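Ferric vibriobactin ABC transporter, periplasmic ferric vibriobactin-binding protein (Vibrio cholerae, PDB 3R5T) binds the iron-siderophore complex ferric vibriobactin in the periplasm and probably hands it to an ABC transporter for uptake. Local coordinates at residues Ser76-Leu79 with Glu80-Tyr83; Leu106-Ile110 with Ala111-Leu115; Ser119-Trp123 with Gln124-Gln128; Thr143-Asn146 with Phe147-Thr151; Ala182-Ala185 with His186-Leu189. One frame throughout, in Å; residues are numbered along the deposited sequence. Where two conformers were deposited one is given.

How the contacts relate
The five contacts follow one another along the chain. Contacts 1 and 2 touch, with centres about 12 Å apart. Their helices 79-85 and 104-108 belong to the lobe built on the parallel sheet 69-73, 44-49, 26-28, 89-93 and 113-116. Strand 113-116 then leads into helix 123-134, which starts in contact 3. Contact 4 lies on helix 137-155, the next helix, and packs on contact 3. Contact 5 starts helix 185-192 in the lobe with the mixed sheet and touches contacts 3 and 4. Contacts 3 to 5 cluster between the two lobes; helix 137-155 is probably the helical link usual in this family. Contacts 1, 3 and 5 are all helix N-caps.

Contact 1: residues Ser76-Leu79 with Glu80-Tyr83; sequences SVDL and ESVY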
loop_
_atom_site.group_PDB
_atom_site.type_symbol
_atom_site.label_atom_id
_atom_site.label_comp_id
_atom_site.label_asym_id
_atom_site.label_seq_id
_atom_site.Cartn_x
_atom_site.Cartn_y
_atom_site.Cartn_z
ATOM N N SER A 76 -0.639 -19.857 -4.060
ATOM C CA SER A 76 -0.172 -21.234 -3.944
ATOM C C SER A 76 0.790 -21.481 -2.767
ATOM O O SER A 76 1.985 -21.672 -2.996
ATOM C CB SER A 76 0.509 -21.662 -5.261
ATOM O OG SER A 76 1.294 -20.615 -5.837
ATOM N N VAL A 77 0.294 -21.510 -1.525
ATOM C CA VAL A 77 1.204 -21.590 -0.366
ATOM C C VAL A 77 2.025 -22.888 -0.384
ATOM O O VAL A 77 1.465 -23.981 -0.439
ATOM C CB VAL A 77 0.459 -21.480 0.971
ATOM C CG1 VAL A 77 1.424 -21.701 2.132
ATOM C CG2 VAL A 77 -0.197 -20.123 1.097
ATOM N N ASP A 78 3.349 -22.757 -0.326
ATOM C CA ASP A 78 4.247 -23.909 -0.314
ATOM C C ASP A 78 4.628 -24.230 1.131
ATOM O O ASP A 78 5.522 -23.607 1.723
ATOM C CB ASP A 78 5.482 -23.610 -1.176
ATOM C CG ASP A 78 6.447 -24.787 -1.273
ATOM O OD1 ASP A 78 6.384 -25.699 -0.425
ATOM O OD2 ASP A 78 7.277 -24.790 -2.210
ATOM N N LEU A 79 3.922 -25.181 1.727
ATOM C CA LEU A 79 4.151 -25.482 3.141
ATOM C C LEU A 79 5.553 -26.029 3.410
ATOM O O LEU A 79 6.124 -25.747 4.466
ATOM C CB LEU A 79 3.115 -26.476 3.665
ATOM C CG LEU A 79 1.679 -25.932 3.707
ATOM C CD1 LEU A 79 0.719 -27.059 4.059
ATOM C CD2 LEU A 79 1.551 -24.758 4.684
ATOM N N GLU A 80 6.098 -26.812 2.480
ATOM C CA GLU A 80 7.448 -27.343 2.661
ATOM C C GLU A 80 8.418 -26.177 2.834
ATOM O O GLU A 80 9.279 -26.205 3.708
ATOM C CB GLU A 80 7.851 -28.214 1.472
ATOM C CG GLU A 80 9.296 -28.675 1.522
ATOM C CD GLU A 80 9.643 -29.566 0.351
ATOM O OE1 GLU A 80 8.861 -30.507 0.068
ATOM O OE2 GLU A 80 10.697 -29.338 -0.292
ATOM N N SER A 81 8.267 -25.159 2.002
ATOM C CA SER A 81 9.159 -24.013 2.070
ATOM C C SER A 81 9.036 -23.307 3.418
ATOM O O SER A 81 10.041 -22.881 3.986
ATOM C CB SER A 81 8.930 -23.050 0.898
ATOM O OG SER A 81 7.664 -22.416 0.962
ATOM N N VAL A 82 7.818 -23.211 3.945
ATOM C CA VAL A 82 7.635 -22.589 5.269
ATOM C C VAL A 82 8.357 -23.399 6.357
ATOM O O VAL A 82 9.081 -22.834 7.176
ATOM C CB VAL A 82 6.147 -22.422 5.638
ATOM C CG1 VAL A 82 6.020 -21.723 7.001
ATOM C CG2 VAL A 82 5.442 -21.601 4.576
ATOM N N TYR A 83 8.157 -24.715 6.366
ATOM C CA TYR A 83 8.842 -25.590 7.316
ATOM C C TYR A 83 10.357 -25.399 7.236
ATOM O O TYR A 83 11.030 -25.262 8.262
ATOM C CB TYR A 83 8.492 -27.067 7.071
ATOM C CG TYR A 83 7.192 -27.522 7.701
ATOM C CD1 TYR A 83 7.148 -27.962 9.025
ATOM C CD2 TYR A 83 6.007 -27.513 6.977
ATOM C CE1 TYR A 83 5.954 -28.384 9.600
ATOM C CE2 TYR A 83 4.816 -27.923 7.541
ATOM C CZ TYR A 83 4.788 -28.345 8.855
ATOM O OH TYR A 83 3.592 -28.743 9.407
#
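D78 holds the first turn of helix 79-85 with both its side chain and its carbonyl. Its carboxylate turns to the start of the helix because CG lies trans to the backbone N (chi1 -177°). OD1 accepts from S81 N at 3.1 Å. The N-H comes from above the carboxylate plane. The main-chain oxygen of D78 takes the first helical bond, from V82 N at 3.2 Å. These two bonds make the tight part of the contact, together with the buried V82 against W72. W72 of strand 69-73 also touches D78 and S81. In the modelled conformer S81 OG donates to D78 O as well, at 2.6 Å. S81 has a second conformer, so this bond holds for the modelled one alone.

The outer side is looser. The E80 chain runs out extended and leads away from the turn. The Y83 ring turns back, with L79 O at its edge, 3.1 Å from Y83 CD2. The apolar meeting of L79 CB and Y83 CE2 is slack, at 4.5 Å. L79 O is in turn held by Y83 N at 3.0 Å, the next bond of the helix. E80 and Y83 are exposed at the surface. The N-H of S81 would otherwise lack a helical acceptor, and the D78 carboxylate supplies one. This is a classic aspartate N-cap.

Contact 2: residues Leu106-Ile110 with Ala111-Leu115; sequences LLQAI and APTIL
A111 N donates to L107 O at 3.2 Å, which closes a turn before the chain straightens through P112 into strand 113-116. This is the helix-to-strand connection of a beta-alpha-beta unit made of strand 89-93, helix 104-108 and strand 113-116. L107 O also accepts from I110 N at 2.8 Å. Two N-H groups thus share one carbonyl.

Q108 and T113 carry the side-chain part. The two side chains run antiparallel past one another. Q108 sets off with CG trans to the backbone N, then bends at chi2 (68°), and this brings its amide back over the start of the strand. Q108 OE1 accepts from T113 N at 2.8 Å. The N-H is tilted from the amide carbonyl plane. The A111 carbonyl is used twice as well. It takes the T113 hydroxyl, OG1 to O at 2.9 Å, and a CA-H...O contact from Q108 CA at 3.4 Å. T113 OG1 also lies 3.7 Å from L107 CB.

Apolar side chains pack on the neighbouring elements. I110 packs on V82 and Y83 of helix 79-85, and L107 on L79. A111 and T113 rest on I90 of the neighbouring parallel strand. T17 of strand 16-19 lies against Q108 and P112. Within the turn itself the apolar contact is modest: the methyl CG2 of T113 comes 4.1 Å from L107 CB.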
loop_
_atom_site.group_PDB
_atom_site.type_symbol
_atom_site.label_atom_id
_atom_site.label_comp_id
_atom_site.label_asym_id
_atom_site.label_seq_id
_atom_site.Cartn_x
_atom_site.Cartn_y
_atom_site.Cartn_z
ATOM N N LEU A 106 -3.192 -24.338 8.797
ATOM C CA LEU A 106 -2.011 -25.094 8.386
ATOM C C LEU A 106 -0.734 -24.370 8.788
ATOM O O LEU A 106 0.231 -24.990 9.235
ATOM C CB LEU A 106 -2.028 -25.384 6.878
ATOM C CG LEU A 106 -3.085 -26.386 6.420
ATOM C CD1 LEU A 106 -3.334 -26.305 4.908
ATOM C CD2 LEU A 106 -2.658 -27.793 6.822
ATOM N N LEU A 107 -0.738 -23.043 8.671
ATOM C CA LEU A 107 0.443 -22.249 8.986
ATOM C C LEU A 107 0.701 -22.179 10.493
ATOM O O LEU A 107 1.846 -22.244 10.940
ATOM C CB LEU A 107 0.300 -20.842 8.406
ATOM C CG LEU A 107 0.269 -20.773 6.870
ATOM C CD1 LEU A 107 -0.280 -19.439 6.402
ATOM C CD2 LEU A 107 1.662 -21.019 6.296
ATOM N N GLN A 108 -0.365 -22.048 11.272
ATOM C CA GLN A 108 -0.245 -21.970 12.727
ATOM C C GLN A 108 0.346 -23.256 13.308
ATOM O O GLN A 108 0.931 -23.241 14.390
ATOM C CB GLN A 108 -1.603 -21.628 13.354
ATOM C CG GLN A 108 -1.623 -21.574 14.885
ATOM C CD GLN A 108 -0.820 -20.422 15.478
ATOM O OE1 GLN A 108 -0.818 -19.294 14.965
ATOM N NE2 GLN A 108 -0.149 -20.702 16.591
ATOM N N ALA A 109 0.201 -24.367 12.588
ATOM C CA ALA A 109 0.810 -25.628 13.005
ATOM C C ALA A 109 2.328 -25.542 12.945
ATOM O O ALA A 109 3.029 -26.339 13.581
ATOM C CB ALA A 109 0.305 -26.782 12.131
ATOM N N ILE A 110 2.834 -24.583 12.176
ATOM C CA ILE A 110 4.267 -24.409 11.969
ATOM C C ILE A 110 4.897 -23.373 12.891
ATOM O O ILE A 110 5.963 -23.603 13.456
ATOM C CB ILE A 110 4.575 -24.001 10.512
ATOM C CG1 ILE A 110 3.863 -24.941 9.531
ATOM C CG2 ILE A 110 6.083 -23.966 10.283
ATOM C CD1 ILE A 110 4.078 -24.594 8.060
ATOM N N ALA A 111 4.227 -22.233 13.030
ATOM C CA ALA A 111 4.704 -21.137 13.877
ATOM C C ALA A 111 3.553 -20.196 14.202
ATOM O O ALA A 111 2.525 -20.200 13.518
ATOM C CB ALA A 111 5.836 -20.370 13.178
ATOM N N PRO A 112 3.724 -19.356 15.235
ATOM C CA PRO A 112 2.699 -18.354 15.542
ATOM C C PRO A 112 2.358 -17.563 14.286
ATOM O O PRO A 112 3.250 -17.030 13.624
ATOM C CB PRO A 112 3.386 -17.455 16.572
ATOM C CG PRO A 112 4.350 -18.393 17.279
ATOM C CD PRO A 112 4.858 -19.306 16.182
ATOM N N THR A 113 1.076 -17.500 13.958
ATOM C CA THR A 113 0.616 -16.888 12.715
ATOM C C THR A 113 -0.352 -15.750 13.024
ATOM O O THR A 113 -1.309 -15.934 13.774
ATOM C CB THR A 113 -0.045 -17.966 11.822
ATOM O OG1 THR A 113 0.936 -18.953 11.507
ATOM C CG2 THR A 113 -0.575 -17.380 10.520
ATOM N N ILE A 114 -0.078 -14.578 12.459
ATOM C CA ILE A 114 -0.918 -13.399 12.676
ATOM C C ILE A 114 -1.559 -12.906 11.378
ATOM O O ILE A 114 -1.048 -13.157 10.277
ATOM C CB ILE A 114 -0.149 -12.260 13.386
ATOM C CG1 ILE A 114 0.992 -11.705 12.500
ATOM C CG2 ILE A 114 0.324 -12.742 14.768
ATOM C CD1 ILE A 114 1.597 -10.392 13.048
ATOM N N LEU A 115 -2.683 -12.214 11.531
ATOM C CA LEU A 115 -3.518 -11.798 10.408
ATOM C C LEU A 115 -3.821 -10.298 10.524
ATOM O O LEU A 115 -4.390 -9.842 11.528
ATOM C CB LEU A 115 -4.812 -12.614 10.436
ATOM C CG LEU A 115 -5.933 -12.297 9.454
ATOM C CD1 LEU A 115 -5.474 -12.523 8.021
ATOM C CD2 LEU A 115 -7.174 -13.116 9.762
#

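Contact 3: residues Ser119-Trp123 with Gln124-Gln128; sequences SDQTW and QSLAQ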
loop_
_atom_site.group_PDB
_atom_site.type_symbol
_atom_site.label_atom_id
_atom_site.label_comp_id
_atom_site.label_asym_id
_atom_site.label_seq_id
_atom_site.Cartn_x
_atom_site.Cartn_y
_atom_site.Cartn_z
ATOM N N SER A 119 -5.853 -3.080 3.974
ATOM C CA SER A 119 -6.710 -2.384 3.014
ATOM C C SER A 119 -7.396 -1.126 3.546
ATOM O O SER A 119 -7.923 -0.348 2.767
ATOM C CB SER A 119 -7.759 -3.348 2.421
ATOM O OG SER A 119 -8.785 -3.677 3.357
ATOM N N ASP A 120 -7.416 -0.944 4.859
ATOM C CA ASP A 120 -8.138 0.197 5.427
ATOM C C ASP A 120 -7.320 0.953 6.449
ATOM O O ASP A 120 -7.868 1.643 7.320
ATOM C CB ASP A 120 -9.455 -0.247 6.059
ATOM C CG ASP A 120 -9.263 -1.221 7.211
ATOM O OD1 ASP A 120 -10.277 -1.451 7.913
ATOM O OD2 ASP A 120 -8.143 -1.756 7.418
ATOM N N GLN A 121 -6.006 0.837 6.351
ATOM C CA GLN A 121 -5.181 1.657 7.225
ATOM C C GLN A 121 -3.995 2.226 6.469
ATOM O O GLN A 121 -3.632 1.770 5.394
ATOM C CB GLN A 121 -4.771 0.924 8.513
ATOM C CG GLN A 121 -4.063 -0.380 8.271
ATOM C CD GLN A 121 -3.699 -1.145 9.564
ATOM O OE1 GLN A 121 -3.444 -0.551 10.611
ATOM N NE2 GLN A 121 -3.680 -2.470 9.480
ATOM N N THR A 122 -3.445 3.297 7.006
ATOM C CA THR A 122 -2.242 3.890 6.449
ATOM C C THR A 122 -1.091 2.895 6.556
ATOM O O THR A 122 -1.156 1.954 7.346
ATOM C CB THR A 122 -1.852 5.140 7.219
ATOM O OG1 THR A 122 -1.683 4.801 8.597
ATOM C CG2 THR A 122 -2.940 6.191 7.131
ATOM N N TRP A 123 -0.014 3.116 5.816
ATOM C CA TRP A 123 1.158 2.283 6.043
ATOM C C TRP A 123 1.667 2.466 7.487
ATOM O O TRP A 123 2.155 1.514 8.093
ATOM C CB TRP A 123 2.266 2.497 4.988
ATOM C CG TRP A 123 3.062 3.758 5.119
ATOM C CD1 TRP A 123 2.917 4.910 4.383
ATOM C CD2 TRP A 123 4.152 3.985 6.006
ATOM N NE1 TRP A 123 3.853 5.835 4.767
ATOM C CE2 TRP A 123 4.617 5.301 5.773
ATOM C CE3 TRP A 123 4.772 3.214 7.005
ATOM C CZ2 TRP A 123 5.692 5.846 6.483
ATOM C CZ3 TRP A 123 5.828 3.763 7.712
ATOM C CH2 TRP A 123 6.274 5.068 7.457
ATOM N N GLN A 124 1.546 3.675 8.030
ATOM C CA GLN A 124 1.994 3.927 9.385
ATOM C C GLN A 124 1.235 3.082 10.393
ATOM O O GLN A 124 1.846 2.530 11.324
ATOM C CB GLN A 124 1.839 5.407 9.725
ATOM C CG GLN A 124 2.770 6.327 8.932
ATOM C CD GLN A 124 2.123 6.944 7.705
ATOM O OE1 GLN A 124 1.361 6.299 6.958
ATOM N NE2 GLN A 124 2.446 8.204 7.475
ATOM N N SER A 125 -0.078 2.989 10.236
ATOM C CA SER A 125 -0.899 2.197 11.143
ATOM C C SER A 125 -0.525 0.716 11.052
ATOM O O SER A 125 -0.447 0.008 12.060
ATOM C CB SER A 125 -2.377 2.409 10.822
ATOM O OG SER A 125 -3.207 1.623 11.656
ATOM N N LEU A 126 -0.291 0.243 9.834
ATOM C CA LEU A 126 0.143 -1.129 9.655
ATOM C C LEU A 126 1.523 -1.317 10.306
ATOM O O LEU A 126 1.763 -2.321 10.966
ATOM C CB LEU A 126 0.196 -1.446 8.170
ATOM C CG LEU A 126 0.639 -2.866 7.814
ATOM C CD1 LEU A 126 -0.389 -3.876 8.306
ATOM C CD2 LEU A 126 0.877 -3.022 6.303
ATOM N N ALA A 127 2.424 -0.357 10.117
ATOM C CA ALA A 127 3.747 -0.447 10.756
ATOM C C ALA A 127 3.636 -0.530 12.281
ATOM O O ALA A 127 4.354 -1.282 12.939
ATOM C CB ALA A 127 4.611 0.724 10.355
ATOM N N GLN A 128 2.762 0.291 12.860
ATOM C CA GLN A 128 2.537 0.257 14.299
ATOM C C GLN A 128 2.013 -1.104 14.750
ATOM O O GLN A 128 2.457 -1.654 15.765
ATOM C CB GLN A 128 1.572 1.366 14.705
ATOM C CG GLN A 128 2.122 2.749 14.487
ATOM C CD GLN A 128 1.232 3.810 15.081
ATOM O OE1 GLN A 128 0.612 4.592 14.358
ATOM N NE2 GLN A 128 1.144 3.831 16.410
#
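The side chain of Q124 folds back over the indole of W123 at the N-cap of helix 123-134. Ring and amide lie nearly parallel, 11° apart, and are stacked. Q124 CG stands over the six-membered ring, 3.8 Å from its centroid, as a CH-pi contact. Q124 OE1 lies above the same face, shifted toward the rim, 3.3 Å from W123 CD1. The bend at chi2 (96°) lays the amide flat. Its other end is fixed from outside, where Q124 NE2 bonds E148 OE1 of helix 137-155. F147 meets the indole edge-to-face.

T122 provides the cap. A chi1 of 57° tucks OG1 back to the turn, where it accepts from S125 N at 2.9 Å. T122 O takes L126 N at 3.1 Å, and W123 O takes A127 N at 2.8 Å. The extended side chain of Q121 lies perpendicular to that of L126. Q121 OE1 approaches S125 OG, but that distance is implausibly short and S125 has two conformers, so the bond is doubtful. Q121 NE2 bonds D117 O and Q129 OE1. W123 NE1 is buried without a partner in the model, 3.4 Å from Q124 OE1 at a poor angle for a bond.

Contact 4: residues Thr143-Asn146 with Phe147-Thr151; sequences TIHN and FEQWT
H145 and Q149 sit one turn apart on helix 137-155 and meet through ring and amide. This is i to i+4 side-chain pairing along an alpha-helix, here one that is probably the link between the lobes. Q149 CG lies off-centre over the imidazole, 4.1 Å from its centroid. The amide plane is turned 49° from the ring, so the two do not stack. H145 NE2 and Q149 NE2 come to 3.2 Å, but the angle is too poor for a hydrogen bond.

I144 and E148 form the second such pair. The two run alongside each other in the same direction, with I144 CG2 3.7 Å from E148 OE1. E148 is bent at chi2 (93°), which curls the carboxylate back to the helix. There E148 OE1 comes within 2.9 Å of I144 O. Both are acceptors, which may raise the carboxyl pKa, though Q124, the second partner of OE1, would offset this. E148 OE1 also lies in plane with the F147 ring, at its edge.

The backbone bonds are regular, for example Q149 N to H145 O at 3.0 Å. Further out, the F147 ring touches L272, A275 and L189. W150 packs on I279 and N280, and its NE1 bonds L294 O.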
loop_
_atom_site.group_PDB
_atom_site.type_symbol
_atom_site.label_atom_id
_atom_site.label_comp_id
_atom_site.label_asym_id
_atom_site.label_seq_id
_atom_site.Cartn_x
_atom_site.Cartn_y
_atom_site.Cartn_z
ATOM N N THR A 143 10.457 5.650 12.772
ATOM C CA THR A 143 10.221 5.687 11.322
ATOM C C THR A 143 8.997 6.531 10.953
ATOM O O THR A 143 9.044 7.371 10.040
ATOM C CB THR A 143 10.071 4.262 10.773
ATOM O OG1 THR A 143 11.273 3.529 11.032
ATOM C CG2 THR A 143 9.812 4.278 9.259
ATOM N N ILE A 144 7.902 6.302 11.665
ATOM C CA ILE A 144 6.665 7.036 11.440
ATOM C C ILE A 144 6.845 8.517 11.755
ATOM O O ILE A 144 6.443 9.386 10.979
ATOM C CB ILE A 144 5.518 6.435 12.289
ATOM C CG1 ILE A 144 5.187 5.029 11.774
ATOM C CG2 ILE A 144 4.281 7.325 12.281
ATOM C CD1 ILE A 144 4.392 4.247 12.778
ATOM N N HIS A 145 7.477 8.809 12.886
ATOM C CA HIS A 145 7.667 10.189 13.272
ATOM C C HIS A 145 8.524 10.953 12.256
ATOM O O HIS A 145 8.224 12.108 11.902
ATOM C CB HIS A 145 8.302 10.262 14.658
ATOM C CG HIS A 145 8.815 11.618 14.997
ATOM N ND1 HIS A 145 7.992 12.623 15.461
ATOM C CD2 HIS A 145 10.051 12.159 14.886
ATOM C CE1 HIS A 145 8.709 13.716 15.655
ATOM N NE2 HIS A 145 9.961 13.460 15.317
ATOM N N ASN A 146 9.594 10.316 11.776
ATOM C CA ASN A 146 10.458 10.989 10.812
ATOM C C ASN A 146 9.714 11.275 9.514
ATOM O O ASN A 146 9.902 12.331 8.900
ATOM C CB ASN A 146 11.701 10.157 10.505
ATOM C CG ASN A 146 12.685 10.116 11.654
ATOM O OD1 ASN A 146 12.636 10.933 12.568
ATOM N ND2 ASN A 146 13.595 9.151 11.603
ATOM N N PHE A 147 8.876 10.332 9.088
ATOM C CA PHE A 147 8.158 10.490 7.837
ATOM C C PHE A 147 7.151 11.615 7.964
ATOM O O PHE A 147 6.965 12.408 7.038
ATOM C CB PHE A 147 7.456 9.187 7.469
ATOM C CG PHE A 147 6.807 9.218 6.116
ATOM C CD1 PHE A 147 7.547 8.972 4.970
ATOM C CD2 PHE A 147 5.454 9.492 5.995
ATOM C CE1 PHE A 147 6.935 9.010 3.721
ATOM C CE2 PHE A 147 4.844 9.522 4.757
ATOM C CZ PHE A 147 5.584 9.283 3.631
ATOM N N GLU A 148 6.525 11.709 9.134
ATOM C CA GLU A 148 5.520 12.737 9.360
ATOM C C GLU A 148 6.147 14.131 9.456
ATOM O O GLU A 148 5.551 15.111 9.015
ATOM C CB GLU A 148 4.646 12.388 10.572
ATOM C CG GLU A 148 3.260 11.849 10.166
ATOM C CD GLU A 148 3.132 10.319 10.048
ATOM O OE1 GLU A 148 3.988 9.623 9.418
ATOM O OE2 GLU A 148 2.106 9.806 10.562
ATOM N N GLN A 149 7.347 14.220 10.012
ATOM C CA GLN A 149 8.090 15.481 10.002
ATOM C C GLN A 149 8.346 15.930 8.570
ATOM O O GLN A 149 8.249 17.117 8.237
ATOM C CB GLN A 149 9.423 15.331 10.741
ATOM C CG GLN A 149 9.345 15.495 12.255
ATOM C CD GLN A 149 10.707 15.775 12.874
ATOM O OE1 GLN A 149 11.743 15.479 12.273
ATOM N NE2 GLN A 149 10.713 16.348 14.081
ATOM N N TRP A 150 8.664 14.975 7.708
ATOM C CA TRP A 150 8.903 15.268 6.305
ATOM C C TRP A 150 7.634 15.705 5.585
ATOM O O TRP A 150 7.657 16.684 4.838
ATOM C CB TRP A 150 9.487 14.033 5.623
ATOM C CG TRP A 150 9.878 14.246 4.185
ATOM C CD1 TRP A 150 10.654 15.245 3.680
ATOM C CD2 TRP A 150 9.535 13.405 3.080
ATOM N NE1 TRP A 150 10.794 15.092 2.313
ATOM C CE2 TRP A 150 10.119 13.965 1.926
ATOM C CE3 TRP A 150 8.788 12.233 2.958
ATOM C CZ2 TRP A 150 9.979 13.389 0.659
ATOM C CZ3 TRP A 150 8.639 11.663 1.694
ATOM C CH2 TRP A 150 9.235 12.248 0.567
ATOM N N THR A 151 6.527 15.002 5.805
ATOM C CA THR A 151 5.299 15.353 5.094
ATOM C C THR A 151 4.805 16.725 5.499
ATOM O O THR A 151 4.208 17.428 4.691
ATOM C CB THR A 151 4.173 14.293 5.218
ATOM O OG1 THR A 151 3.866 14.047 6.593
ATOM C CG2 THR A 151 4.582 12.991 4.540
#

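Contact 5: residues Ala182-Ala185 with His186-Leu189; sequences AQSA and HAQL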
loop_
_atom_site.group_PDB
_atom_site.type_symbol
_atom_site.label_atom_id
_atom_site.label_comp_id
_atom_site.label_asym_id
_atom_site.label_seq_id
_atom_site.Cartn_x
_atom_site.Cartn_y
_atom_site.Cartn_z
ATOM N N ALA A 182 -11.618 6.785 1.221
ATOM C CA ALA A 182 -11.008 7.648 2.240
ATOM C C ALA A 182 -10.031 6.956 3.180
ATOM O O ALA A 182 -9.038 7.550 3.566
ATOM C CB ALA A 182 -12.105 8.345 3.038
ATOM N N GLN A 183 -10.316 5.719 3.555
ATOM C CA GLN A 183 -9.463 5.012 4.512
ATOM C C GLN A 183 -8.252 4.340 3.866
ATOM O O GLN A 183 -7.406 3.764 4.556
ATOM C CB GLN A 183 -10.280 3.966 5.276
ATOM C CG GLN A 183 -11.433 4.565 6.063
ATOM C CD GLN A 183 -12.541 3.572 6.333
ATOM O OE1 GLN A 183 -13.709 3.950 6.477
ATOM N NE2 GLN A 183 -12.187 2.294 6.400
ATOM N N SER A 184 -8.170 4.387 2.537
ATOM C CA SER A 184 -7.054 3.732 1.842
ATOM C C SER A 184 -5.716 4.371 2.178
ATOM O O SER A 184 -5.625 5.587 2.458
ATOM C CB SER A 184 -7.274 3.749 0.323
ATOM O OG SER A 184 -7.129 5.053 -0.227
ATOM N N ALA A 185 -4.670 3.554 2.144
ATOM C CA ALA A 185 -3.326 4.080 2.343
ATOM C C ALA A 185 -3.015 5.173 1.320
ATOM O O ALA A 185 -2.343 6.160 1.644
ATOM C CB ALA A 185 -2.297 2.984 2.324
ATOM N N HIS A 186 -3.536 5.019 0.107
ATOM C CA HIS A 186 -3.305 5.999 -0.946
ATOM C C HIS A 186 -3.947 7.348 -0.632
ATOM O O HIS A 186 -3.307 8.381 -0.758
ATOM C CB HIS A 186 -3.883 5.491 -2.271
ATOM C CG HIS A 186 -3.165 4.319 -2.848
ATOM N ND1 HIS A 186 -3.367 3.033 -2.400
ATOM C CD2 HIS A 186 -2.316 4.229 -3.897
ATOM C CE1 HIS A 186 -2.644 2.196 -3.134
ATOM N NE2 HIS A 186 -1.986 2.900 -4.040
ATOM N N ALA A 187 -5.234 7.335 -0.324
ATOM C CA ALA A 187 -5.944 8.574 -0.023
ATOM C C ALA A 187 -5.309 9.281 1.166
ATOM O O ALA A 187 -5.083 10.486 1.116
ATOM C CB ALA A 187 -7.400 8.287 0.272
ATOM N N GLN A 188 -4.983 8.519 2.211
ATOM C CA GLN A 188 -4.469 9.146 3.433
ATOM C C GLN A 188 -3.073 9.730 3.213
ATOM O O GLN A 188 -2.746 10.782 3.758
ATOM C CB GLN A 188 -4.520 8.166 4.610
ATOM C CG GLN A 188 -5.960 7.706 4.926
ATOM C CD GLN A 188 -6.122 7.084 6.306
ATOM O OE1 GLN A 188 -6.005 7.776 7.324
ATOM N NE2 GLN A 188 -6.421 5.773 6.349
ATOM N N LEU A 189 -2.262 9.070 2.389
ATOM C CA LEU A 189 -0.954 9.615 2.044
ATOM C C LEU A 189 -1.092 10.975 1.362
ATOM O O LEU A 189 -0.446 11.959 1.748
ATOM C CB LEU A 189 -0.180 8.646 1.143
ATOM C CG LEU A 189 1.146 9.196 0.595
ATOM C CD1 LEU A 189 2.178 9.422 1.686
ATOM C CD2 LEU A 189 1.718 8.249 -0.423
#
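The amide of Q188 reaches back to the carbonyl of Q183, and these are the flat groups that meet. Q188 NE2 donates to Q183 O at 2.9 Å. Q183 O lies close to the Q188 amide plane, only 12° out of it. Seen from the carbonyl the bond is less regular: the C=O...N angle is 105°, and the nitrogen stands above the carbonyl plane. Q188 CG touches a second carbonyl, A182 O, at 3.4 Å. The H186 ring is the other flat group. The backbone of A185 meets it obliquely. F214 meets it edge-to-face, and H186 NE2 bonds S267 O.

S184 is the N-cap of helix 185-192. A chi1 of 71° turns its OG toward A187 N. OG accepts from A187 N at 3.0 Å and also bonds K181 O, so the hydroxyl ties the helix start to the preceding loop. A187 CB closes on the same oxygen at 3.3 Å. The helical bonds follow at once: Q188 N to S184 O and L189 N to A185 O, both 3.0 Å.

The cap lies near the ligand pocket, and the side chain of H186 is about 6 Å from the bound vibriobactin, measured between nearest atoms. The turn follows strand 177-180 of the mixed sheet. A185 and H186 lie against I270, and Q188 lies against T122, next to the start of helix 123-134. L189 packs on A275, I278 and I279 of helix 272-286.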